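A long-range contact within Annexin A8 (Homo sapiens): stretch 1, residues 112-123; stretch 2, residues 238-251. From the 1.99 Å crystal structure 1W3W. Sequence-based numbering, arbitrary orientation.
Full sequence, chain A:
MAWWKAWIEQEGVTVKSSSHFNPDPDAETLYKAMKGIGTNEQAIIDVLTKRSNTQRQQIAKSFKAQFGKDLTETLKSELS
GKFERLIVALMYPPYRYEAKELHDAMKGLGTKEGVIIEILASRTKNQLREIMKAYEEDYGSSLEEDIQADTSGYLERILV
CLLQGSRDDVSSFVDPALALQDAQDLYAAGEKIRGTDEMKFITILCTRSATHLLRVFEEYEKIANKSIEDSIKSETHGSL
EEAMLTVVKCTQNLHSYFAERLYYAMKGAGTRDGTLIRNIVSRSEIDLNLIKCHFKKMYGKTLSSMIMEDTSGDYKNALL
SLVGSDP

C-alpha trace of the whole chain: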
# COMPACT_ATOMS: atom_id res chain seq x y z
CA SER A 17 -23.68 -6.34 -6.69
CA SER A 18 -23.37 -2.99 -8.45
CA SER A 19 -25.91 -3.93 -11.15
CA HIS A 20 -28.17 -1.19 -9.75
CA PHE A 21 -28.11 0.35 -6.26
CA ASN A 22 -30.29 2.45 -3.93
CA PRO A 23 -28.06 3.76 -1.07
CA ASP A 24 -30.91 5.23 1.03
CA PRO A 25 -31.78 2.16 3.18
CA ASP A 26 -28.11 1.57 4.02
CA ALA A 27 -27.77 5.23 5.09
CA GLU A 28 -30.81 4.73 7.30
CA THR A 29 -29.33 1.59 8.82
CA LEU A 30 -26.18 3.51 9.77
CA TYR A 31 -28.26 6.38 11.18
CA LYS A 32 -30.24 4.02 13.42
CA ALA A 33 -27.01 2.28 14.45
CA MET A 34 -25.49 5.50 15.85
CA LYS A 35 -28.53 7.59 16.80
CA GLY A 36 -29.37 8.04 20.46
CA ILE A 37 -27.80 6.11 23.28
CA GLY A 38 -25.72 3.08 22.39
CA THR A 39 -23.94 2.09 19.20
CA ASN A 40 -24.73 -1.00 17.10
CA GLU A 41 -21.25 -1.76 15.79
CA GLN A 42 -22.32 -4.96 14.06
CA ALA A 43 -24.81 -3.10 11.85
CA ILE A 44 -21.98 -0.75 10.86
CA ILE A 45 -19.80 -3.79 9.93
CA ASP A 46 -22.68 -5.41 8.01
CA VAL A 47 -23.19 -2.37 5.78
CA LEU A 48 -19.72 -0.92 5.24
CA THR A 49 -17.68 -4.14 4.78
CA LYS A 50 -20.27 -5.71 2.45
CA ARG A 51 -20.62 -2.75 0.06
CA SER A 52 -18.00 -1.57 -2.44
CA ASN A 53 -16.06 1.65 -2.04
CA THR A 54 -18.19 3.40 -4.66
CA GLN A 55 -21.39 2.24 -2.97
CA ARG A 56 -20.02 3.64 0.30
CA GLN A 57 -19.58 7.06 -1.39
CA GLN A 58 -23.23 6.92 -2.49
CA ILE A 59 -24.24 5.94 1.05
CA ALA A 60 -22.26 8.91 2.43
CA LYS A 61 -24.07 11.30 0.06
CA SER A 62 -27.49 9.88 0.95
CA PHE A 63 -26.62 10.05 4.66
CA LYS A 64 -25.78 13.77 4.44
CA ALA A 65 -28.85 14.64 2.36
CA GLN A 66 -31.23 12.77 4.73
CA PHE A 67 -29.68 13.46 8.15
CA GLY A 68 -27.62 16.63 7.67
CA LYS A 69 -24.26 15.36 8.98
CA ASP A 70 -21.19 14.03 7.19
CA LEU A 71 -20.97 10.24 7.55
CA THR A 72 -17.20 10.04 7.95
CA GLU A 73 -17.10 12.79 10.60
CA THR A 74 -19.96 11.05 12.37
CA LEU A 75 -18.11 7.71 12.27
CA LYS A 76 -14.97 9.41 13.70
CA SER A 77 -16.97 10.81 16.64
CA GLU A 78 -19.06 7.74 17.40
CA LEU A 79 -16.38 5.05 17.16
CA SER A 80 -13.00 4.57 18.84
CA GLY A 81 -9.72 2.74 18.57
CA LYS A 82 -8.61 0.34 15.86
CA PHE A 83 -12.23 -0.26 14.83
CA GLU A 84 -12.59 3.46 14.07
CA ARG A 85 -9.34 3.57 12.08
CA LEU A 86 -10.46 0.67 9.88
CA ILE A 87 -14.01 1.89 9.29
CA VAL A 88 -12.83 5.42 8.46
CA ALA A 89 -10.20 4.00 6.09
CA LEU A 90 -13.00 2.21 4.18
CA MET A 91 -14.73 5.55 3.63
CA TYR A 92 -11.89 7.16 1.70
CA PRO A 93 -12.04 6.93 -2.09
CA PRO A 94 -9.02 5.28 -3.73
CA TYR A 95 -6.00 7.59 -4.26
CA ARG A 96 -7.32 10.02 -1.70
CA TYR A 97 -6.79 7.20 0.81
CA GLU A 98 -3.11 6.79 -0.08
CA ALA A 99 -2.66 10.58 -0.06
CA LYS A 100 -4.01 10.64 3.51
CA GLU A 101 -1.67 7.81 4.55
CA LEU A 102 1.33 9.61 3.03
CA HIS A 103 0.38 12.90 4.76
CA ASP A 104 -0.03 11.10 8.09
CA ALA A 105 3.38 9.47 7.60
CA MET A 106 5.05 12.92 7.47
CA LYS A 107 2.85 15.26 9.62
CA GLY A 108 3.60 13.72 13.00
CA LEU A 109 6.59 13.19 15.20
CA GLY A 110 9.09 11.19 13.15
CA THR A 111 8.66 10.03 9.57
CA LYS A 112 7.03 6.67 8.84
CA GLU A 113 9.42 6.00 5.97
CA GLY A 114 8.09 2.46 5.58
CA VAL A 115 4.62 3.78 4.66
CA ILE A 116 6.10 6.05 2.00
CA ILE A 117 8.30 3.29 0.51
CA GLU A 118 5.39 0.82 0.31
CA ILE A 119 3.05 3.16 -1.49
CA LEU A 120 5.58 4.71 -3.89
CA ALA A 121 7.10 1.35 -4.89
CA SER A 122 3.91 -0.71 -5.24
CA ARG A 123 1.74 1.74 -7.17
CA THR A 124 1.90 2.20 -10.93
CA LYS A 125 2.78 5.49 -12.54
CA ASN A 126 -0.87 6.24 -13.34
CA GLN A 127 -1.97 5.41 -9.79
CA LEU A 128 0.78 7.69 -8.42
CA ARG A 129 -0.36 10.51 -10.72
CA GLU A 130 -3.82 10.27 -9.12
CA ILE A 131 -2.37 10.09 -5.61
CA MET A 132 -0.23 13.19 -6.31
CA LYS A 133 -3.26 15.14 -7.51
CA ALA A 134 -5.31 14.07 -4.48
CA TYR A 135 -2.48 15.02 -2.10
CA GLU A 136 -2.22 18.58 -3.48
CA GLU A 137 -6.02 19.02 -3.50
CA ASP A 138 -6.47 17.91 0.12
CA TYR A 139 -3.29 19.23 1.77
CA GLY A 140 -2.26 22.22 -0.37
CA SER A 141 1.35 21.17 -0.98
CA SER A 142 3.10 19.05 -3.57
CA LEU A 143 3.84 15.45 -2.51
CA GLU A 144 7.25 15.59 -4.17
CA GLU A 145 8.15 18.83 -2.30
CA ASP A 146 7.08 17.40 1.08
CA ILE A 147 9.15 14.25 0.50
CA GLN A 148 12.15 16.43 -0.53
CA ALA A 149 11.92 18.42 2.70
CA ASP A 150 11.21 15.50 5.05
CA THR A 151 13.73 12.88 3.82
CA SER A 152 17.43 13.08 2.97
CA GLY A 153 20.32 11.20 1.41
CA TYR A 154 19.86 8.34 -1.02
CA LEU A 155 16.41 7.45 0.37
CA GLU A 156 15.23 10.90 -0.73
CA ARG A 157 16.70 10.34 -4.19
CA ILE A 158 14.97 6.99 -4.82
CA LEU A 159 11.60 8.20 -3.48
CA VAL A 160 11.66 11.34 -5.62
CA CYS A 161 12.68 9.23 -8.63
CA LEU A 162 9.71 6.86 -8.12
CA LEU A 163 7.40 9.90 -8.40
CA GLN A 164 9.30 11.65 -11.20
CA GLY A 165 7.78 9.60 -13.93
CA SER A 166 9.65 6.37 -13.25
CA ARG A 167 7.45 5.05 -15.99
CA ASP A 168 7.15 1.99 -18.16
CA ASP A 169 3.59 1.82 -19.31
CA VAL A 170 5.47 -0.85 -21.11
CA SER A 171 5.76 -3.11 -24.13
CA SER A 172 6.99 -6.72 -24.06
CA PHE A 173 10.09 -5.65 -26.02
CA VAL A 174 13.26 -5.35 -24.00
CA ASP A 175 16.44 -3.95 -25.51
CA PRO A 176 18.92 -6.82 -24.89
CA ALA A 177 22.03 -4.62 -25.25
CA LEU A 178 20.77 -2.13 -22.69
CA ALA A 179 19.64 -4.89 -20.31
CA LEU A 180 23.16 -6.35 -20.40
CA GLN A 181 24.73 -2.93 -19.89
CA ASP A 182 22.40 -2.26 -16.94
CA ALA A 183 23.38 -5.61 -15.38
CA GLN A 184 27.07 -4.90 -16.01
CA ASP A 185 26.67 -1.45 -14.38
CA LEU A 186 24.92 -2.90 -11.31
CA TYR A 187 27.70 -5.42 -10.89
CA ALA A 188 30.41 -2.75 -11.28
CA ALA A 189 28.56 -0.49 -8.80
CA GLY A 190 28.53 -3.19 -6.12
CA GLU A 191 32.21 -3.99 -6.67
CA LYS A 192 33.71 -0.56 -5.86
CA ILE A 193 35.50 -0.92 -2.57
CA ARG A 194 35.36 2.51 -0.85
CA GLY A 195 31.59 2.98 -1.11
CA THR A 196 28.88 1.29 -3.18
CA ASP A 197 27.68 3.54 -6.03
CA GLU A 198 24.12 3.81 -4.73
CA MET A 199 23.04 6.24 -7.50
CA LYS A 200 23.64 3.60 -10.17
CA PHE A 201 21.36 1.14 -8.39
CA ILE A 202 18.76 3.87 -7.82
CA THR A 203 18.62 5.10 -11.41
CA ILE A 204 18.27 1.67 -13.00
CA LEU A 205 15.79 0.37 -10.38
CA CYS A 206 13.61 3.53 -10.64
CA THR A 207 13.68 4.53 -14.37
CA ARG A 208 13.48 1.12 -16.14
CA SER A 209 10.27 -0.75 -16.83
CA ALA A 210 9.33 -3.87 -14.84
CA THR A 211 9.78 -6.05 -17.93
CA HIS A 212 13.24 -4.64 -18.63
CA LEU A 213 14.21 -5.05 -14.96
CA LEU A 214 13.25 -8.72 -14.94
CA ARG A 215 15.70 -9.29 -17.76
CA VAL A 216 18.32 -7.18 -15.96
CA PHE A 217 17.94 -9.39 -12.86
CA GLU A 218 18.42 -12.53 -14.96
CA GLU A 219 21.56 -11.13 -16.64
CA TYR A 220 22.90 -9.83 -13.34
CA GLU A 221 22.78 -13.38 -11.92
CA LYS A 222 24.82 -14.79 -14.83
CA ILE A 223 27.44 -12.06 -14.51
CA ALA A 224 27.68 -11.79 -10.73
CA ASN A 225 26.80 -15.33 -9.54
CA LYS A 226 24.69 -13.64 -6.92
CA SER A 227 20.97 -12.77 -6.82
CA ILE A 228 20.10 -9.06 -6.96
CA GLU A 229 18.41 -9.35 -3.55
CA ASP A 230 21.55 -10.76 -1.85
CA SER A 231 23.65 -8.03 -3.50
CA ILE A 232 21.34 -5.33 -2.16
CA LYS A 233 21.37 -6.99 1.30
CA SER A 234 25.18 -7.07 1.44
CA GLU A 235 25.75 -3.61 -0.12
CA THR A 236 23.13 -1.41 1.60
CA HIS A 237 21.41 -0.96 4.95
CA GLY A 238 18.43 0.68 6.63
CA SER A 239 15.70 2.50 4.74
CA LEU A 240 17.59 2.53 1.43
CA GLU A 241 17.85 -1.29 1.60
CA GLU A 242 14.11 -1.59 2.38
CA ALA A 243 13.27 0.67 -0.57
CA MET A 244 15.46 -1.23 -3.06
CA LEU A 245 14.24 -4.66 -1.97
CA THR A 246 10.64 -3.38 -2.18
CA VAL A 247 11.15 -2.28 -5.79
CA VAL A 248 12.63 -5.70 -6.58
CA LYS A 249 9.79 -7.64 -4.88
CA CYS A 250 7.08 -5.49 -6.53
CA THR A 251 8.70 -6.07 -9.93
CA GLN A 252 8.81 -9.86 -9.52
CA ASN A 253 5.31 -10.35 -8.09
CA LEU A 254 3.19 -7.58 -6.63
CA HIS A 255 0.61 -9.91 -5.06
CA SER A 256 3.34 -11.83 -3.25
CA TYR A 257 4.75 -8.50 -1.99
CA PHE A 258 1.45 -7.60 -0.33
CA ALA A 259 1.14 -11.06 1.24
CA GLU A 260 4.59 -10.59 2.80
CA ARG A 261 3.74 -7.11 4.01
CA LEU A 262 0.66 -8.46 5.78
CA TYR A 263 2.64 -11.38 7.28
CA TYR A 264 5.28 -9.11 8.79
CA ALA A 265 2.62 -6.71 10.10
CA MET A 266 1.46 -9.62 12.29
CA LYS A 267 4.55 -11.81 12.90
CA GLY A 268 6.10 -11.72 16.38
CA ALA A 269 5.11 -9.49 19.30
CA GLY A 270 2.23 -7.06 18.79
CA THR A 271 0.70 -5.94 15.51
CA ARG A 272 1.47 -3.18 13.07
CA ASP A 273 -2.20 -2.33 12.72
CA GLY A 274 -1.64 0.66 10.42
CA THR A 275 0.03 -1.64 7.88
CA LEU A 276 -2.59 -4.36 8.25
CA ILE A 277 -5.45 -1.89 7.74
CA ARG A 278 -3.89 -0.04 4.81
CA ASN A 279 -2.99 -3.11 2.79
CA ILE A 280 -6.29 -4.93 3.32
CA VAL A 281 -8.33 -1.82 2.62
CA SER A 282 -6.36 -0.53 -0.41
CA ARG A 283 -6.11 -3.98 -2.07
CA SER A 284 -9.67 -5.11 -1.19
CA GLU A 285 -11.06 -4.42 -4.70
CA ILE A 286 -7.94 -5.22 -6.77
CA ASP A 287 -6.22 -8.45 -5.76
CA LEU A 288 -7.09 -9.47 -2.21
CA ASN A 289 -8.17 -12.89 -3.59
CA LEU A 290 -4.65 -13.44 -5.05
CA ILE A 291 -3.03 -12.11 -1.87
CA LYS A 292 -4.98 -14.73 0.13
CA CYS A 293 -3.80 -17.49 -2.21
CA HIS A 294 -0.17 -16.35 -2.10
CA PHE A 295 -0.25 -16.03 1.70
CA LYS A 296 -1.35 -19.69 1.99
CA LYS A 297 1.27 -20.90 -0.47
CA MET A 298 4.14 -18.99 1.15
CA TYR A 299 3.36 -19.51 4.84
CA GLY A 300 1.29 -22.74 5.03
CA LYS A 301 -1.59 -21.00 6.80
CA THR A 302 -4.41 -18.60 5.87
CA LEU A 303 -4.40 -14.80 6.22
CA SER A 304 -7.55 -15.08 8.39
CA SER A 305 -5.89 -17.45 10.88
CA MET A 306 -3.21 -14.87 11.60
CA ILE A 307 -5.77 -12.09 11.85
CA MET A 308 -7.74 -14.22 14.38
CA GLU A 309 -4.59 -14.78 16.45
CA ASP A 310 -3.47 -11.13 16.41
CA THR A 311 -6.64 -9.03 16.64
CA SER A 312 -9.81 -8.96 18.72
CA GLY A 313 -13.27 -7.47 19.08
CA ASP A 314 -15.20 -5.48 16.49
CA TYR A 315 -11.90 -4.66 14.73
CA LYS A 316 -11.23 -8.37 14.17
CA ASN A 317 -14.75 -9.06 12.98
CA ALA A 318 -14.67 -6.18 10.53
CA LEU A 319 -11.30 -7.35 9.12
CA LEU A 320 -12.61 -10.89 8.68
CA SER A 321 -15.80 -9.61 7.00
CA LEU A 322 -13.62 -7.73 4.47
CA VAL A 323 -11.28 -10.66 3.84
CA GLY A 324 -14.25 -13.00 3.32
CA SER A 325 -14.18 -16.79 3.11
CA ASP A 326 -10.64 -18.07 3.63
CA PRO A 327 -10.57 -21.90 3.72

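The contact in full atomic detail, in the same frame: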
# COMPACT_ATOMS: atom_id res chain seq x y z
N LYS A 112 7.30 8.09 9.02
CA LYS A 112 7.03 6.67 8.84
C LYS A 112 7.48 6.33 7.42
O LYS A 112 6.68 6.27 6.49
CB LYS A 112 5.53 6.36 9.06
CG LYS A 112 5.05 6.61 10.48
CD LYS A 112 3.56 6.32 10.62
CE LYS A 112 3.04 6.58 12.04
NZ LYS A 112 1.93 7.59 12.04
N GLU A 113 8.79 6.15 7.28
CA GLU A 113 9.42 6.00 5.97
C GLU A 113 8.90 4.74 5.29
O GLU A 113 8.74 4.73 4.08
CB GLU A 113 10.95 5.96 6.10
CG GLU A 113 11.53 7.27 6.61
CD GLU A 113 13.05 7.27 6.74
OE1 GLU A 113 13.64 8.37 6.66
OE2 GLU A 113 13.65 6.18 6.93
N GLY A 114 8.62 3.71 6.08
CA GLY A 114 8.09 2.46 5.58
C GLY A 114 6.76 2.60 4.84
O GLY A 114 6.53 1.91 3.87
N VAL A 115 5.90 3.51 5.31
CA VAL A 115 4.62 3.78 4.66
C VAL A 115 4.87 4.38 3.29
O VAL A 115 4.27 3.97 2.30
CB VAL A 115 3.74 4.75 5.51
CG1 VAL A 115 2.49 5.16 4.74
CG2 VAL A 115 3.35 4.11 6.82
N ILE A 116 5.80 5.34 3.23
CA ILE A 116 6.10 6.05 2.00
C ILE A 116 6.72 5.12 0.96
O ILE A 116 6.34 5.16 -0.21
CB ILE A 116 7.04 7.27 2.26
CG1 ILE A 116 6.44 8.21 3.32
CG2 ILE A 116 7.26 8.04 0.94
CD1 ILE A 116 7.40 9.32 3.83
N ILE A 117 7.66 4.28 1.39
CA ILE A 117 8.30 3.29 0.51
C ILE A 117 7.27 2.34 -0.12
O ILE A 117 7.27 2.11 -1.33
CB ILE A 117 9.34 2.47 1.33
CG1 ILE A 117 10.57 3.35 1.64
CG2 ILE A 117 9.75 1.19 0.60
CD1 ILE A 117 11.42 2.87 2.80
N GLU A 118 6.40 1.78 0.73
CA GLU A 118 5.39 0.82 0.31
C GLU A 118 4.51 1.39 -0.78
O GLU A 118 4.30 0.76 -1.81
CB GLU A 118 4.55 0.39 1.52
CG GLU A 118 3.29 -0.40 1.22
CD GLU A 118 2.31 -0.35 2.38
OE1 GLU A 118 2.61 -0.94 3.43
OE2 GLU A 118 1.25 0.27 2.24
N ILE A 119 3.98 2.58 -0.54
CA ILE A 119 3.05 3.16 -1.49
C ILE A 119 3.76 3.55 -2.79
O ILE A 119 3.28 3.20 -3.89
CB ILE A 119 2.30 4.34 -0.89
CG1 ILE A 119 1.43 3.84 0.27
CG2 ILE A 119 1.42 4.99 -1.94
CD1 ILE A 119 0.71 4.93 1.01
N LEU A 120 4.89 4.23 -2.68
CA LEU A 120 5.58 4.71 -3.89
C LEU A 120 6.12 3.56 -4.76
O LEU A 120 6.14 3.67 -5.99
CB LEU A 120 6.68 5.71 -3.55
CG LEU A 120 6.23 7.18 -3.49
CD1 LEU A 120 5.03 7.38 -2.60
CD2 LEU A 120 7.36 8.11 -3.07
N ALA A 121 6.55 2.47 -4.14
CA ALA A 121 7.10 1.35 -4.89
C ALA A 121 6.05 0.41 -5.47
O ALA A 121 6.29 -0.23 -6.51
CB ALA A 121 8.07 0.58 -4.03
N SER A 122 4.89 0.32 -4.85
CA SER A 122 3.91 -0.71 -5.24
C SER A 122 2.82 -0.17 -6.15
O SER A 122 2.06 -0.93 -6.73
CB SER A 122 3.30 -1.37 -4.00
OG SER A 122 2.54 -0.43 -3.27
N ARG A 123 2.72 1.16 -6.28
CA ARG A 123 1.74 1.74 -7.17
C ARG A 123 2.35 1.95 -8.56
O ARG A 123 3.56 2.12 -8.70
CB ARG A 123 1.22 3.06 -6.62
CG ARG A 123 0.03 2.94 -5.70
CD ARG A 123 0.10 1.81 -4.72
NE ARG A 123 -1.02 1.83 -3.79
CZ ARG A 123 -1.06 1.15 -2.66
NH1 ARG A 123 -0.04 0.39 -2.31
NH2 ARG A 123 -2.11 1.25 -1.86
N GLY A 238 19.45 -0.25 6.17
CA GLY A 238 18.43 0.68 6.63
C GLY A 238 17.29 0.89 5.65
O GLY A 238 16.84 -0.03 4.98
N SER A 239 16.83 2.13 5.58
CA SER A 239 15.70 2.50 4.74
C SER A 239 15.99 2.35 3.25
O SER A 239 15.12 1.94 2.50
CB SER A 239 15.26 3.93 5.04
OG SER A 239 14.45 3.91 6.20
N LEU A 240 17.21 2.69 2.83
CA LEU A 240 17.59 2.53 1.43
C LEU A 240 17.49 1.06 1.00
O LEU A 240 16.96 0.77 -0.06
CB LEU A 240 19.01 3.08 1.16
CG LEU A 240 19.45 3.03 -0.31
CD1 LEU A 240 18.57 3.93 -1.17
CD2 LEU A 240 20.92 3.41 -0.48
N GLU A 241 17.97 0.15 1.84
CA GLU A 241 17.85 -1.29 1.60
C GLU A 241 16.38 -1.72 1.45
O GLU A 241 16.03 -2.44 0.50
CB GLU A 241 18.51 -2.09 2.74
CG GLU A 241 18.51 -3.61 2.52
CD GLU A 241 18.91 -4.42 3.74
OE1 GLU A 241 19.36 -3.83 4.74
OE2 GLU A 241 18.76 -5.67 3.72
N GLU A 242 15.55 -1.29 2.39
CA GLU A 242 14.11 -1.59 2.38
C GLU A 242 13.48 -1.14 1.07
O GLU A 242 12.73 -1.89 0.45
CB GLU A 242 13.40 -0.91 3.57
CG GLU A 242 11.96 -1.37 3.81
CD GLU A 242 11.32 -0.71 5.04
OE1 GLU A 242 10.06 -0.65 5.13
OE2 GLU A 242 12.07 -0.22 5.91
N ALA A 243 13.82 0.07 0.64
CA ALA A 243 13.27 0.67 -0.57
C ALA A 243 13.67 -0.10 -1.82
O ALA A 243 12.82 -0.39 -2.66
CB ALA A 243 13.71 2.13 -0.69
N MET A 244 14.96 -0.44 -1.93
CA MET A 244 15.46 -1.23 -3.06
C MET A 244 14.85 -2.62 -3.14
O MET A 244 14.38 -3.03 -4.20
CB MET A 244 16.99 -1.33 -3.05
CG MET A 244 17.64 -0.07 -3.52
SD MET A 244 19.44 -0.10 -3.58
CE MET A 244 19.65 1.50 -4.16
N LEU A 245 14.86 -3.34 -2.03
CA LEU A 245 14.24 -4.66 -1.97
C LEU A 245 12.74 -4.61 -2.30
O LEU A 245 12.21 -5.55 -2.88
CB LEU A 245 14.45 -5.31 -0.60
CG LEU A 245 15.87 -5.79 -0.26
CD1 LEU A 245 15.99 -6.14 1.22
CD2 LEU A 245 16.28 -6.98 -1.13
N THR A 246 12.07 -3.53 -1.92
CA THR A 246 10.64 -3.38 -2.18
C THR A 246 10.42 -3.23 -3.68
O THR A 246 9.53 -3.87 -4.24
CB THR A 246 10.08 -2.17 -1.44
OG1 THR A 246 10.15 -2.40 -0.04
CG2 THR A 246 8.61 -2.02 -1.70
N VAL A 247 11.23 -2.41 -4.33
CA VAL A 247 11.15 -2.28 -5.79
C VAL A 247 11.35 -3.64 -6.45
O VAL A 247 10.58 -4.02 -7.33
CB VAL A 247 12.15 -1.24 -6.34
CG1 VAL A 247 12.14 -1.23 -7.88
CG2 VAL A 247 11.78 0.11 -5.83
N VAL A 248 12.35 -4.38 -6.01
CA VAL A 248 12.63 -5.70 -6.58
C VAL A 248 11.45 -6.66 -6.39
O VAL A 248 10.99 -7.30 -7.35
CB VAL A 248 13.95 -6.31 -5.99
CG1 VAL A 248 14.09 -7.75 -6.37
CG2 VAL A 248 15.16 -5.53 -6.47
N LYS A 249 10.92 -6.74 -5.17
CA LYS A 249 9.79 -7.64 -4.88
C LYS A 249 8.54 -7.27 -5.68
O LYS A 249 7.85 -8.16 -6.20
CB LYS A 249 9.47 -7.63 -3.38
CG LYS A 249 10.52 -8.34 -2.55
CD LYS A 249 10.32 -8.08 -1.08
CE LYS A 249 11.12 -9.07 -0.25
NZ LYS A 249 11.14 -8.64 1.17
N CYS A 250 8.25 -5.97 -5.78
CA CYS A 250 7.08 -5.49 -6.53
C CYS A 250 7.20 -5.77 -8.03
O CYS A 250 6.21 -5.98 -8.72
CB CYS A 250 6.85 -4.01 -6.28
SG CYS A 250 6.19 -3.68 -4.62
N THR A 251 8.43 -5.78 -8.52
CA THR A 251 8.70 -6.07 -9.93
C THR A 251 8.46 -7.54 -10.24
O THR A 251 7.90 -7.87 -11.27
CB THR A 251 10.16 -5.70 -10.24
OG1 THR A 251 10.32 -4.28 -10.13
CG2 THR A 251 10.53 -6.02 -11.68
O HOH W 1 8.28 -0.35 3.43

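Two helices, 113-122 and 238-251, pack side by side in roughly the same direction, with 32° between their N-to-C directions, and every pair of touching residues is at least 122 positions apart in the sequence. Their axes come within 9.2 Å of each other, and together the stretches bury 411 Å². The spacing of the nearest residues, Ile-117 by Ala-243 and Ala-121 by Val-247, advances by four on each helix, as expected when each presents one face to the other.

Ile-117 gives up the most surface. Its side chain points toward the second helix and sits as a knob in a hole formed by Ser-239, Glu-242, Ala-243 and Thr-246. The branched chain fills this space with several carbons at once: CG2 of Ile-117 lies 3.7 Å from CA of Ala-243 and 3.7 Å from OG1 of Thr-246, while CD1 of Ile-117 reaches along the helix to within 3.8 Å of the backbone O of Ser-239. Ala-243 suits the floor of such a hole, since its single methyl lets the isoleucine approach the backbone itself. The hydroxyl of Thr-246 can face this apolar neighbor because it is already satisfied within its own helix, where OG1 of Thr-246 donates to O of Glu-242 at 2.7 Å.

One turn later Ala-121 covers the next largest area. Its CB lies 3.5 Å from CG2 of Thr-246 and 4.2 Å from CG2 of Val-247, so a small methyl meets the methyls of two beta-branched residues where the CA atoms of Ala-121 and Val-247 are just 5.5 Å apart. Cys-250 closes this end, its CB 3.8 Å from O of Ala-121 and its SG 3.8 Å from CB of Ser-122. Ser-122, like Thr-246, turns its hydroxyl back on its own helix: OG of Ser-122 donates to O of Glu-118 at 2.6 Å.

Polar groups gather at the other end, where the contact is less buried. Ser-239, which has almost as much area covered as Cys-250 at the far end, donates a short hydrogen bond from its OG to OE2 of Glu-113 at 2.5 Å. The long, extended glutamate spans a gap in which the CA atoms of Glu-113 and Ser-239 are 7.3 Å apart, and the compact serine supplies the donor. Nearby, CA of Gly-114 approaches OE1 of Glu-242 to 3.7 Å. A water links the same two residues, donating to O of Gly-114 at 2.9 Å and to OE1 of Glu-242 at 2.5 Å, so the carboxylate is served by solvent beside the apolar packing.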